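Local structure of ATP-dependent DNA helicase PIF1 (7OTJ) at residues Lys469-Glu472 and Asn473-Tyr477. The protein couples ATP hydrolysis to 5'-3' translocation on single-stranded DNA, probably unwinding duplexes, G-quadruplexes and RNA-DNA hybrids to keep nuclear and mitochondrial genomes stable. Sequence-based numbering, arbitrary orientation.
Sequences KIFE and NGQAY. With nucleotides of chain C.
The Phe471 ring is sandwiched between Gln475 and the first nucleotide of the bound strand. On one face, C1' of DT1 of chain C sits over the ring centre; on the opposite face, Gln475 OE1 lies toward the rim. At the ring edge, in plane, are Lys469 O and sugar oxygen O4' of DT2 of chain C, the latter 3.2 Å from Phe471 CZ. The Gln475 amide stands nearly upright on the ring, the planes 87° apart, and its NE2 comes within 3.7 Å of Phe471 CE2. A stretched side chain (chi1 -160°) carries this amide back alongside Ile470 CG1 to the loop backbone. Phe471 N donates to OE1 at 3.0 Å, almost in line with the amide C=O, and Glu472 N adds a weak bond. Closing the type II turn from Glu472 to Gln475, Gln475 N bonds Glu472 O at 3.2 Å. Gly474, the helix N-cap, is the third turn residue, where the positive phi (67°) favours glycine. Glu472 bends at chi2, bringing the anti lone pair of OE1 to Asn473 N at 3.2 Å. Beyond the turn, Tyr477 OH bonds Ala27 N, in the pocket of the bound tetrafluoroaluminate. One amide oxygen thus ties the start of helix 475-481 to the loop and backs the DNA-facing aromatic, consistent with a connection through Tyr477 between DNA contact and nucleotide pocket.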
loop_
_atom_site.group_PDB
_atom_site.type_symbol
_atom_site.label_atom_id
_atom_site.label_comp_id
_atom_site.label_asym_id
_atom_site.label_seq_id
_atom_site.Cartn_x
_atom_site.Cartn_y
_atom_site.Cartn_z
ATOM N N LYS A 469 -5.196 -8.642 -18.184
ATOM C CA LYS A 469 -5.315 -7.226 -18.507
ATOM C C LYS A 469 -4.069 -6.421 -18.140
ATOM O O LYS A 469 -4.159 -5.199 -18.000
ATOM C CB LYS A 469 -6.542 -6.623 -17.816
ATOM C CG LYS A 469 -7.878 -7.218 -18.232
ATOM C CD LYS A 469 -8.092 -7.100 -19.739
ATOM C CE LYS A 469 -9.352 -7.832 -20.195
ATOM N NZ LYS A 469 -9.526 -7.795 -21.678
ATOM N N ILE A 470 -2.910 -7.072 -17.992
ATOM C CA ILE A 470 -1.692 -6.343 -17.640
ATOM C C ILE A 470 -1.412 -5.296 -18.706
ATOM O O ILE A 470 -1.368 -5.598 -19.905
ATOM C CB ILE A 470 -0.500 -7.302 -17.464
ATOM C CG1 ILE A 470 -0.295 -7.680 -15.996
ATOM C CG2 ILE A 470 0.788 -6.645 -17.921
ATOM C CD1 ILE A 470 -1.492 -8.276 -15.329
ATOM N N PHE A 471 -1.230 -4.048 -18.273
ATOM C CA PHE A 471 -1.093 -2.932 -19.194
ATOM C C PHE A 471 0.131 -2.071 -18.927
ATOM O O PHE A 471 0.394 -1.150 -19.707
ATOM C CB PHE A 471 -2.349 -2.044 -19.136
ATOM C CG PHE A 471 -2.662 -1.538 -17.753
ATOM C CD1 PHE A 471 -2.112 -0.349 -17.288
ATOM C CD2 PHE A 471 -3.495 -2.258 -16.907
ATOM C CE1 PHE A 471 -2.391 0.110 -16.011
ATOM C CE2 PHE A 471 -3.775 -1.799 -15.627
ATOM C CZ PHE A 471 -3.223 -0.617 -15.182
ATOM N N GLU A 472 0.905 -2.359 -17.879
ATOM C CA GLU A 472 1.905 -1.425 -17.385
ATOM C C GLU A 472 3.235 -2.126 -17.150
ATOM O O GLU A 472 3.283 -3.303 -16.779
ATOM C CB GLU A 472 1.423 -0.773 -16.078
ATOM C CG GLU A 472 2.336 0.301 -15.501
ATOM C CD GLU A 472 2.383 1.554 -16.350
ATOM O OE1 GLU A 472 3.210 1.615 -17.284
ATOM O OE2 GLU A 472 1.585 2.478 -16.085
ATOM N N ASN A 473 4.317 -1.367 -17.346
ATOM C CA ASN A 473 5.657 -1.862 -17.061
ATOM C C ASN A 473 5.762 -2.301 -15.611
ATOM O O ASN A 473 5.195 -1.673 -14.712
ATOM C CB ASN A 473 6.703 -0.780 -17.331
ATOM C CG ASN A 473 6.708 -0.316 -18.766
ATOM O OD1 ASN A 473 6.557 -1.116 -19.692
ATOM N ND2 ASN A 473 6.879 0.989 -18.961
ATOM N N GLY A 474 6.533 -3.363 -15.386
ATOM C CA GLY A 474 6.735 -3.914 -14.064
ATOM C C GLY A 474 5.524 -4.546 -13.413
ATOM O O GLY A 474 5.663 -5.113 -12.321
ATOM N N GLN A 475 4.340 -4.469 -14.028
ATOM C CA GLN A 475 3.142 -5.046 -13.418
ATOM C C GLN A 475 3.214 -6.573 -13.360
ATOM O O GLN A 475 2.800 -7.185 -12.367
ATOM C CB GLN A 475 1.899 -4.582 -14.177
ATOM C CG GLN A 475 0.596 -4.710 -13.402
ATOM C CD GLN A 475 -0.561 -4.025 -14.108
ATOM O OE1 GLN A 475 -0.545 -3.851 -15.329
ATOM N NE2 GLN A 475 -1.567 -3.620 -13.342
ATOM N N ALA A 476 3.711 -7.214 -14.422
ATOM C CA ALA A 476 3.902 -8.660 -14.364
ATOM C C ALA A 476 4.923 -9.022 -13.291
ATOM O O ALA A 476 4.688 -9.917 -12.471
ATOM C CB ALA A 476 4.313 -9.205 -15.736
ATOM N N TYR A 477 6.058 -8.315 -13.263
ATOM C CA TYR A 477 7.107 -8.622 -12.291
ATOM C C TYR A 477 6.600 -8.508 -10.854
ATOM O O TYR A 477 6.856 -9.391 -10.027
ATOM C CB TYR A 477 8.318 -7.711 -12.497
ATOM C CG TYR A 477 9.375 -7.936 -11.447
ATOM C CD1 TYR A 477 9.977 -9.179 -11.303
ATOM C CD2 TYR A 477 9.756 -6.917 -10.580
ATOM C CE1 TYR A 477 10.931 -9.400 -10.333
ATOM C CE2 TYR A 477 10.711 -7.129 -9.611
ATOM C CZ TYR A 477 11.295 -8.371 -9.490
ATOM O OH TYR A 477 12.251 -8.583 -8.525
ATOM O OP3 DT C 1 -10.700 -0.997 -19.906
ATOM P P DT C 1 -9.934 -2.083 -19.256
ATOM O OP1 DT C 1 -9.396 -2.987 -20.296
ATOM O OP2 DT C 1 -10.778 -2.650 -18.184
ATOM O "O5'" DT C 1 -8.696 -1.371 -18.553
ATOM C "C5'" DT C 1 -8.902 -0.203 -17.779
ATOM C "C4'" DT C 1 -7.878 -0.127 -16.666
ATOM O "O4'" DT C 1 -6.551 -0.283 -17.226
ATOM C "C3'" DT C 1 -7.834 1.192 -15.915
ATOM O "O3'" DT C 1 -7.278 0.981 -14.617
ATOM C "C2'" DT C 1 -6.898 2.009 -16.798
ATOM C "C1'" DT C 1 -5.862 0.952 -17.177
ATOM N N1 DT C 1 -5.220 1.168 -18.504
ATOM C C2 DT C 1 -4.293 2.178 -18.659
ATOM O O2 DT C 1 -3.965 2.937 -17.760
ATOM N N3 DT C 1 -3.760 2.273 -19.919
ATOM C C4 DT C 1 -4.053 1.473 -21.013
ATOM O O4 DT C 1 -3.522 1.636 -22.107
ATOM C C5 DT C 1 -5.029 0.434 -20.776
ATOM C C7 DT C 1 -5.427 -0.495 -21.883
ATOM C C6 DT C 1 -5.554 0.332 -19.550
ATOM P P DT C 2 -8.242 0.694 -13.365
ATOM O OP1 DT C 2 -8.788 -0.676 -13.497
ATOM O OP2 DT C 2 -9.153 1.858 -13.269
ATOM O "O5'" DT C 2 -7.262 0.697 -12.102
ATOM C "C5'" DT C 2 -6.390 -0.408 -11.872
ATOM C "C4'" DT C 2 -5.024 0.059 -11.402
ATOM O "O4'" DT C 2 -4.323 0.654 -12.510
ATOM C "C3'" DT C 2 -5.059 1.099 -10.293
ATOM O "O3'" DT C 2 -4.872 0.451 -9.051
ATOM C "C2'" DT C 2 -3.892 2.042 -10.611
ATOM C "C1'" DT C 2 -3.630 1.823 -12.102
ATOM N N1 DT C 2 -4.067 2.958 -12.978
ATOM C C2 DT C 2 -3.201 3.438 -13.936
ATOM O O2 DT C 2 -2.073 3.001 -14.096
ATOM N N3 DT C 2 -3.698 4.465 -14.696
ATOM C C4 DT C 2 -4.952 5.038 -14.605
ATOM O O4 DT C 2 -5.306 5.959 -15.336
ATOM C C5 DT C 2 -5.815 4.478 -13.590
ATOM C C7 DT C 2 -7.202 5.020 -13.400
ATOM C C6 DT C 2 -5.338 3.475 -12.837
#